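PspGI restriction endonuclease (Pyrococcus sp. GI-H, PDB 3BM3) probably cleaves DNA as a site-specific type II restriction endonuclease, and is captured here as a dimer on its substrate DNA. Local coordinates at residues I125-Y130 / A174-N179; R168-E173 / I202-N207; N186-G191 / I254-K259. The protein carries 2 engineered substitutions. All coordinates share one frame; numbering follows the deposited sequence. Where two conformers were deposited one is given.

Helix 167-181 ties the three contacts together: its first half meets helix 198-206 in contact 2, its second half meets residues 125-130 in contact 1, and both halves rest on strand 186-191, the sheet element of contact 3. Phe187 of that strand packs against Leu177 of contact 1, CE1 to CD1 3.9 Å, and Phe189 CD1 lies 3.6 Å from Ala170 CB of contact 2. Centre to centre, contact 2 is about 16 Å from each of the others, which are about 20 Å apart. Contact 2 reaches the DNA through Arg168; contact 1 lies about 8 Å from the bound DNA (nearest atoms) and contact 3 about 7 Å. Contacts 1 and 2 touch the second subunit.

Contact 1 of 3, residues I125-Y130 / A174-N179; sequences IKIYDY and AQILRN
Ile127 keeps CG1 beside its backbone N (chi1 -61°) and then folds back at its second torsion (chi2 -53°), so that CD1 ends up in the angle between Ile176 and Leu177 on the helix. CG1 touches Ile176 CG2 at 3.8 Å, and Ile127 CD1 meets the same methyl at 3.9 Å, so one branch of Ile176 takes both carbons of the Ile127 arm. On its other flank Ile127 CD1 lies 4.0 Å from Leu177 CD2. Leu177 leaves the helix at a slant; its chi2 of 169° extends CD1 toward Phe187 and leaves CD2, the other branch, turned to the isoleucines. There CD2 is also met by both ends of Ile125, with CG2 at 3.8 Å from Leu177 CD2 and CD1 at 4.0 Å. A single leucine methyl is therefore held between two isoleucines, and each isoleucine crosses the helix side chain it touches at about a right angle.

In the fold, this joins the small antiparallel pair 125-126 and 134-135 to helix 167-181, one of the helices packed on the central sheet of this PDDEXK-family protein. Glu135, from the partner strand, lies against Ile127, Ile176 and Leu177, while Leu156 of the central sheet closes over Ile125 and Leu177. The helix makes a polar hold here as well, Lys180 NZ bonding to the carbonyl O of Ile127.

Ile127 uses its remaining branch locally: CG2 sits over the centre of the Tyr128 ring, 3.6 Å above its plane, a CH-pi style packing. From there Tyr128 OH hydrogen-bonds to Asp206 OD2 of the second subunit, carrying the loop into the dimer interface.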
# COMPACT_ATOMS: atom_id res chain seq x y z
N ILE C 125 -11.04 -15.44 -2.79
CA ILE C 125 -11.87 -15.59 -3.95
C ILE C 125 -10.92 -15.96 -5.08
O ILE C 125 -10.15 -15.14 -5.55
CB ILE C 125 -12.64 -14.31 -4.29
CG1 ILE C 125 -13.52 -13.92 -3.11
CG2 ILE C 125 -13.44 -14.52 -5.58
CD1 ILE C 125 -14.26 -12.61 -3.33
N LYS C 126 -10.96 -17.21 -5.50
CA LYS C 126 -10.01 -17.69 -6.50
C LYS C 126 -10.34 -17.05 -7.83
O LYS C 126 -11.51 -16.91 -8.20
CB LYS C 126 -10.00 -19.21 -6.59
CG LYS C 126 -9.19 -19.87 -5.48
CD LYS C 126 -10.08 -20.20 -4.29
CE LYS C 126 -9.33 -20.26 -2.98
NZ LYS C 126 -10.27 -20.07 -1.87
N ILE C 127 -9.30 -16.62 -8.53
CA ILE C 127 -9.44 -15.94 -9.78
C ILE C 127 -9.14 -16.83 -10.95
O ILE C 127 -9.78 -16.70 -12.00
CB ILE C 127 -8.51 -14.70 -9.84
CG1 ILE C 127 -8.88 -13.70 -8.72
CG2 ILE C 127 -8.61 -14.02 -11.17
CD1 ILE C 127 -10.34 -13.33 -8.70
N TYR C 128 -8.14 -17.69 -10.77
CA TYR C 128 -7.69 -18.63 -11.78
C TYR C 128 -7.84 -20.05 -11.30
O TYR C 128 -7.57 -20.34 -10.15
CB TYR C 128 -6.21 -18.36 -12.05
CG TYR C 128 -5.94 -16.93 -12.46
CD1 TYR C 128 -6.33 -16.47 -13.70
CD2 TYR C 128 -5.30 -16.04 -11.62
CE1 TYR C 128 -6.09 -15.16 -14.11
CE2 TYR C 128 -5.08 -14.73 -12.00
CZ TYR C 128 -5.45 -14.29 -13.26
OH TYR C 128 -5.22 -12.99 -13.68
N ASP C 129 -8.25 -20.93 -12.22
CA ASP C 129 -8.43 -22.35 -11.91
C ASP C 129 -7.08 -22.93 -11.51
O ASP C 129 -7.01 -23.86 -10.70
CB ASP C 129 -9.00 -23.09 -13.13
CG ASP C 129 -10.34 -22.53 -13.58
OD1 ASP C 129 -11.27 -22.45 -12.75
OD2 ASP C 129 -10.44 -22.14 -14.78
N TYR C 130 -6.02 -22.34 -12.04
CA TYR C 130 -4.69 -22.95 -12.03
C TYR C 130 -3.73 -22.36 -11.00
O TYR C 130 -2.58 -22.81 -10.91
CB TYR C 130 -4.09 -22.86 -13.44
CG TYR C 130 -4.14 -21.47 -14.04
CD1 TYR C 130 -3.18 -20.53 -13.72
CD2 TYR C 130 -5.17 -21.11 -14.91
CE1 TYR C 130 -3.23 -19.26 -14.25
CE2 TYR C 130 -5.22 -19.84 -15.45
CZ TYR C 130 -4.25 -18.92 -15.12
OH TYR C 130 -4.27 -17.64 -15.64
N ALA C 174 -10.94 -4.59 -6.85
CA ALA C 174 -12.26 -4.47 -7.48
C ALA C 174 -12.14 -4.79 -8.97
O ALA C 174 -13.00 -5.47 -9.54
CB ALA C 174 -12.83 -3.06 -7.26
N GLN C 175 -11.08 -4.31 -9.60
CA GLN C 175 -10.91 -4.53 -11.04
C GLN C 175 -10.72 -6.01 -11.30
O GLN C 175 -11.33 -6.59 -12.19
CB GLN C 175 -9.72 -3.72 -11.55
CG GLN C 175 -9.10 -4.22 -12.85
CD GLN C 175 -10.09 -4.27 -14.00
OE1 GLN C 175 -11.09 -3.52 -14.01
NE2 GLN C 175 -9.83 -5.18 -14.99
N ILE C 176 -9.86 -6.64 -10.51
CA ILE C 176 -9.61 -8.06 -10.67
C ILE C 176 -10.90 -8.86 -10.53
O ILE C 176 -11.21 -9.73 -11.34
CB ILE C 176 -8.56 -8.55 -9.69
CG1 ILE C 176 -7.22 -7.86 -10.03
CG2 ILE C 176 -8.38 -10.07 -9.76
CD1 ILE C 176 -6.22 -7.96 -8.85
N LEU C 177 -11.70 -8.51 -9.52
CA LEU C 177 -12.98 -9.18 -9.25
C LEU C 177 -14.02 -8.88 -10.31
O LEU C 177 -14.72 -9.79 -10.76
CB LEU C 177 -13.46 -8.75 -7.88
CG LEU C 177 -12.65 -9.40 -6.75
CD1 LEU C 177 -13.00 -8.73 -5.43
CD2 LEU C 177 -12.86 -10.93 -6.71
N ARG C 178 -14.09 -7.64 -10.75
CA ARG C 178 -15.03 -7.26 -11.81
C ARG C 178 -14.69 -7.92 -13.12
O ARG C 178 -15.58 -8.33 -13.90
CB ARG C 178 -15.10 -5.76 -11.96
CG ARG C 178 -15.86 -5.18 -10.85
CD ARG C 178 -16.08 -3.70 -10.97
NE ARG C 178 -16.56 -3.26 -9.67
CZ ARG C 178 -17.83 -3.37 -9.24
NH1 ARG C 178 -18.79 -3.85 -10.04
NH2 ARG C 178 -18.14 -2.97 -8.02
N ASN C 179 -13.40 -8.04 -13.38
CA ASN C 179 -12.96 -8.72 -14.58
C ASN C 179 -13.46 -10.14 -14.56
O ASN C 179 -14.00 -10.63 -15.57
CB ASN C 179 -11.44 -8.67 -14.65
CG ASN C 179 -10.90 -9.15 -15.96
OD1 ASN C 179 -11.64 -9.31 -16.92
ND2 ASN C 179 -9.58 -9.37 -16.03

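Contact 2 of 3, residues R168-E173 / I202-N207. With nucleotides of chain B.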
# COMPACT_ATOMS: atom_id res chain seq x y z
N ARG C 168 -5.82 2.64 -3.63
CA ARG C 168 -5.72 2.11 -4.98
C ARG C 168 -5.68 0.57 -4.99
O ARG C 168 -6.01 -0.03 -5.99
CB ARG C 168 -4.56 2.69 -5.75
CG ARG C 168 -4.75 4.16 -6.07
CD ARG C 168 -3.75 4.63 -7.09
NE ARG C 168 -3.92 6.05 -7.39
CZ ARG C 168 -3.52 7.03 -6.59
NH1 ARG C 168 -2.83 6.76 -5.47
NH2 ARG C 168 -3.73 8.29 -6.94
N GLU C 169 -5.26 -0.05 -3.88
CA GLU C 169 -5.30 -1.48 -3.74
C GLU C 169 -6.72 -1.98 -3.89
O GLU C 169 -6.96 -3.00 -4.47
CB GLU C 169 -4.77 -1.95 -2.41
CG GLU C 169 -3.28 -1.68 -2.25
CD GLU C 169 -2.74 -2.09 -0.91
OE1 GLU C 169 -3.53 -2.43 -0.01
OE2 GLU C 169 -1.50 -2.08 -0.82
N ALA C 170 -7.66 -1.21 -3.33
CA ALA C 170 -9.07 -1.59 -3.38
C ALA C 170 -9.59 -1.48 -4.80
O ALA C 170 -10.34 -2.36 -5.25
CB ALA C 170 -9.87 -0.72 -2.45
N VAL C 171 -9.16 -0.44 -5.52
CA VAL C 171 -9.53 -0.25 -6.92
C VAL C 171 -8.97 -1.43 -7.70
O VAL C 171 -9.65 -2.03 -8.50
CB VAL C 171 -9.03 1.07 -7.49
CG1 VAL C 171 -9.36 1.19 -8.99
CG2 VAL C 171 -9.59 2.29 -6.72
N GLY C 172 -7.75 -1.82 -7.38
CA GLY C 172 -7.09 -2.96 -8.02
C GLY C 172 -7.84 -4.24 -7.76
O GLY C 172 -8.14 -5.00 -8.69
N GLU C 173 -8.17 -4.49 -6.50
CA GLU C 173 -8.91 -5.67 -6.12
C GLU C 173 -10.27 -5.72 -6.86
O GLU C 173 -10.68 -6.74 -7.43
CB GLU C 173 -9.11 -5.70 -4.61
CG GLU C 173 -9.85 -6.91 -4.18
CD GLU C 173 -10.04 -6.99 -2.69
OE1 GLU C 173 -9.51 -6.13 -1.96
OE2 GLU C 173 -10.78 -7.89 -2.28
N ILE C 202 -13.84 9.92 -4.89
CA ILE C 202 -14.37 10.10 -6.24
C ILE C 202 -13.79 9.08 -7.22
O ILE C 202 -14.51 8.41 -7.94
CB ILE C 202 -14.13 11.54 -6.71
CG1 ILE C 202 -14.91 12.51 -5.82
CG2 ILE C 202 -14.54 11.68 -8.16
CD1 ILE C 202 -14.61 13.96 -6.11
N ALA C 203 -12.47 8.97 -7.24
CA ALA C 203 -11.80 8.01 -8.12
C ALA C 203 -12.29 6.58 -7.83
O ALA C 203 -12.57 5.84 -8.73
CB ALA C 203 -10.28 8.12 -7.95
N MSE C 204 -12.39 6.20 -6.57
CA MSE C 204 -12.90 4.87 -6.23
C MSE C 204 -14.29 4.67 -6.82
O MSE C 204 -14.53 3.70 -7.54
CB MSE C 204 -12.96 4.68 -4.72
CG MSE C 204 -11.61 4.67 -4.11
SE MSE C 204 -11.64 4.01 -2.29
CE MSE C 204 -10.73 2.34 -2.67
N LEU C 205 -15.18 5.60 -6.54
CA LEU C 205 -16.56 5.45 -6.97
C LEU C 205 -16.71 5.40 -8.51
O LEU C 205 -17.70 4.84 -9.04
CB LEU C 205 -17.42 6.53 -6.37
CG LEU C 205 -17.54 6.44 -4.87
CD1 LEU C 205 -18.20 7.70 -4.38
CD2 LEU C 205 -18.36 5.19 -4.48
N ASP C 206 -15.77 6.00 -9.22
CA ASP C 206 -15.77 5.99 -10.66
C ASP C 206 -15.07 4.79 -11.23
O ASP C 206 -15.09 4.57 -12.45
CB ASP C 206 -15.13 7.28 -11.18
CG ASP C 206 -16.09 8.44 -11.15
OD1 ASP C 206 -17.33 8.22 -11.16
OD2 ASP C 206 -15.60 9.58 -11.15
N ASN C 207 -14.46 4.00 -10.35
CA ASN C 207 -13.56 2.92 -10.75
C ASN C 207 -13.74 1.63 -9.97
O ASN C 207 -12.77 0.96 -9.61
CB ASN C 207 -12.13 3.42 -10.73
CG ASN C 207 -11.88 4.41 -11.81
OD1 ASN C 207 -11.72 4.05 -12.96
ND2 ASN C 207 -11.89 5.68 -11.46
P DA B 4 -0.93 9.67 -4.43
OP1 DA B 4 -1.40 9.82 -5.84
OP2 DA B 4 -1.80 9.00 -3.44
O5' DA B 4 0.46 8.93 -4.49
C5' DA B 4 1.59 9.59 -5.04
C4' DA B 4 2.85 9.00 -4.47
O4' DA B 4 3.06 9.49 -3.12
C3' DA B 4 2.81 7.48 -4.37
O3' DA B 4 4.08 6.99 -4.75
C2' DA B 4 2.53 7.23 -2.90
C1' DA B 4 3.24 8.40 -2.24
N9 DA B 4 2.69 8.79 -0.94
C8 DA B 4 1.37 8.96 -0.61
N7 DA B 4 1.18 9.35 0.63
C5 DA B 4 2.47 9.42 1.15
C6 DA B 4 2.96 9.77 2.41
N6 DA B 4 2.17 10.14 3.43
N1 DA B 4 4.30 9.74 2.61
C2 DA B 4 5.08 9.37 1.58
N3 DA B 4 4.74 9.02 0.34
C4 DA B 4 3.40 9.07 0.19
O HOH W 1 -11.75 -1.18 -10.23
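Val171 straddles the neighbouring helix end: its CG1 branch lies against Asn207, 3.5 Å from the carbonyl O and 4.0 Å from CB, while CG2 faces the Met204 CG methylene at 4.1 Å. With CG1 anti to the backbone N (chi1 176°), the two methyls split between these neighbours. Met204, modelled as selenomethionine, bends at its last torsion and sends its methyl toward Ala170, where the modelled separation is too short to be relied on.

Polar links frame this apolar patch. A water donates to Val171 O at 2.9 Å and also to Asn207 O, bridging the two backbones. Asn207 ND2 reaches back to Ala203 O at 2.8 Å, with the acceptor almost in the amide plane, which fixes the rotation of the amide; its OD1 takes a hydrogen bond from Gln175 of the second subunit.

Further up the helix, extended Arg168 leaves the packing and grips a phosphate of the DNA. NH1 donates almost straight (174°) to OP2 of DA4 of chain B at 3.2 Å, in the guanidinium plane; NH2 reaches OP1 at 3.0 Å with a more bent bond (132°). Its NE forms a salt bridge with Glu135 of the second subunit. Gripped by phosphate and carboxylate together, the guanidinium is likely to be held against turning, so one side chain of the helix probably ties the DNA backbone to the second subunit.

Contact 3 of 3, residues N186-G191 / I254-K259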
# COMPACT_ATOMS: atom_id res chain seq x y z
N ASN C 186 -20.81 -6.27 -5.60
CA ASN C 186 -21.00 -5.19 -4.66
C ASN C 186 -19.70 -5.09 -3.87
O ASN C 186 -19.37 -5.97 -3.11
CB ASN C 186 -22.15 -5.49 -3.75
CG ASN C 186 -23.43 -5.67 -4.50
OD1 ASN C 186 -23.92 -4.74 -5.10
ND2 ASN C 186 -23.94 -6.90 -4.53
N PHE C 187 -18.98 -4.01 -4.10
CA PHE C 187 -17.66 -3.87 -3.51
C PHE C 187 -17.63 -2.57 -2.76
O PHE C 187 -17.79 -1.50 -3.37
CB PHE C 187 -16.61 -3.86 -4.60
CG PHE C 187 -15.22 -3.99 -4.09
CD1 PHE C 187 -14.58 -5.21 -4.11
CD2 PHE C 187 -14.56 -2.89 -3.58
CE1 PHE C 187 -13.29 -5.33 -3.63
CE2 PHE C 187 -13.27 -3.01 -3.09
CZ PHE C 187 -12.64 -4.22 -3.14
N TRP C 188 -17.49 -2.65 -1.43
CA TRP C 188 -17.56 -1.48 -0.59
C TRP C 188 -16.22 -1.29 0.09
O TRP C 188 -15.58 -2.24 0.47
CB TRP C 188 -18.65 -1.61 0.49
CG TRP C 188 -20.04 -1.80 -0.03
CD1 TRP C 188 -20.45 -1.85 -1.32
CD2 TRP C 188 -21.21 -2.00 0.77
NE1 TRP C 188 -21.80 -2.09 -1.38
CE2 TRP C 188 -22.30 -2.15 -0.11
CE3 TRP C 188 -21.46 -2.00 2.14
CZ2 TRP C 188 -23.59 -2.34 0.34
CZ3 TRP C 188 -22.76 -2.23 2.59
CH2 TRP C 188 -23.79 -2.36 1.70
N PHE C 189 -15.83 -0.03 0.24
CA PHE C 189 -14.57 0.30 0.86
C PHE C 189 -14.86 1.01 2.15
O PHE C 189 -15.65 1.95 2.21
CB PHE C 189 -13.80 1.27 -0.03
CG PHE C 189 -12.50 1.72 0.54
CD1 PHE C 189 -11.34 1.00 0.29
CD2 PHE C 189 -12.43 2.82 1.35
CE1 PHE C 189 -10.13 1.39 0.86
CE2 PHE C 189 -11.21 3.21 1.91
CZ PHE C 189 -10.08 2.50 1.64
N VAL C 190 -14.14 0.59 3.17
CA VAL C 190 -14.21 1.22 4.48
C VAL C 190 -12.81 1.67 4.88
O VAL C 190 -11.89 0.87 4.90
CB VAL C 190 -14.70 0.22 5.55
CG1 VAL C 190 -14.70 0.87 6.90
CG2 VAL C 190 -16.03 -0.34 5.18
N GLY C 191 -12.69 2.96 5.21
CA GLY C 191 -11.46 3.52 5.70
C GLY C 191 -11.76 4.08 7.05
O GLY C 191 -12.90 4.46 7.34
N ILE C 254 -27.60 -4.67 6.38
CA ILE C 254 -28.92 -5.23 6.73
C ILE C 254 -29.91 -4.97 5.58
O ILE C 254 -30.64 -5.88 5.16
CB ILE C 254 -29.45 -4.63 8.04
CG1 ILE C 254 -28.69 -5.26 9.23
CG2 ILE C 254 -30.95 -4.92 8.18
CD1 ILE C 254 -28.80 -4.49 10.52
N GLN C 255 -29.95 -3.75 5.08
CA GLN C 255 -30.90 -3.40 4.03
C GLN C 255 -30.57 -4.09 2.71
O GLN C 255 -31.45 -4.51 1.96
CB GLN C 255 -30.95 -1.90 3.81
CG GLN C 255 -31.36 -1.11 5.05
CD GLN C 255 -32.74 -1.47 5.54
OE1 GLN C 255 -33.63 -1.74 4.75
NE2 GLN C 255 -32.93 -1.46 6.85
N PHE C 256 -29.28 -4.19 2.43
CA PHE C 256 -28.85 -4.93 1.28
C PHE C 256 -29.30 -6.38 1.38
O PHE C 256 -29.86 -6.91 0.45
CB PHE C 256 -27.33 -4.89 1.15
CG PHE C 256 -26.81 -5.74 0.06
CD1 PHE C 256 -26.60 -5.22 -1.21
CD2 PHE C 256 -26.53 -7.08 0.31
CE1 PHE C 256 -26.13 -6.05 -2.23
CE2 PHE C 256 -26.09 -7.90 -0.68
CZ PHE C 256 -25.88 -7.39 -1.96
N LEU C 257 -29.06 -7.02 2.51
CA LEU C 257 -29.38 -8.45 2.66
C LEU C 257 -30.89 -8.67 2.62
O LEU C 257 -31.35 -9.64 2.04
CB LEU C 257 -28.79 -9.02 3.94
CG LEU C 257 -27.26 -9.11 3.96
CD1 LEU C 257 -26.80 -9.49 5.34
CD2 LEU C 257 -26.73 -10.07 2.88
N ASN C 258 -31.65 -7.74 3.21
CA ASN C 258 -33.12 -7.77 3.17
C ASN C 258 -33.67 -7.69 1.74
O ASN C 258 -34.76 -8.20 1.45
CB ASN C 258 -33.71 -6.61 3.99
CG ASN C 258 -33.54 -6.80 5.51
OD1 ASN C 258 -33.22 -7.89 5.97
ND2 ASN C 258 -33.78 -5.73 6.27
N LYS C 259 -32.94 -6.99 0.86
CA LYS C 259 -33.34 -6.83 -0.53
C LYS C 259 -32.90 -8.02 -1.38
O LYS C 259 -33.57 -8.37 -2.35
CB LYS C 259 -32.78 -5.53 -1.12
CG LYS C 259 -33.59 -4.28 -0.74
CD LYS C 259 -33.05 -3.00 -1.42
CE LYS C 259 -33.03 -3.10 -2.96
NZ LYS C 259 -32.82 -1.79 -3.66
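Asn186 and Phe256 meet obliquely, the amide plane turned 76° from the ring plane. The amide nitrogen approaches the ring at its edge, near the ring plane: Asn186 ND2 is 3.3 Å from Phe256 CZ and equally close to CE1, with Asn186 CG 3.5 Å from CE1. An N-H aimed at the ring face is thus not what holds this pair together. ND2 spends its hydrogens elsewhere, on the carbonyl oxygens of Ser152 and Ala154, and the ring edge is simply packed against an amide already tethered. Phe256 can come this far because its CG is anti to the backbone N (chi1 175°), which sends the ring off the helix toward the sheet.

Two residues along the strand, on the same side, Trp188 reaches out toward the root of the phenylalanine. Its CH2 comes within 4.4 Å of Phe256 CB, a looser, slanted approach. The indole also lies along helix 249-259 against Ile249, Asp252 and Ile253, while the Phe256 ring stacks with His260. With an alanine in place of Asn186, Ser152 O and Ala154 O would probably lose their shared donor, and the edge of the Phe256 ring would be left with a gap beside it.

The alternation of the strand explains the rest: Asn186 and Trp188 face helix 249-259, whereas Phe187 and Phe189 point to the other face, against helix 167-181. A mixed central sheet with helices packed on both faces is the alpha/beta core characteristic of PDDEXK restriction endonucleases.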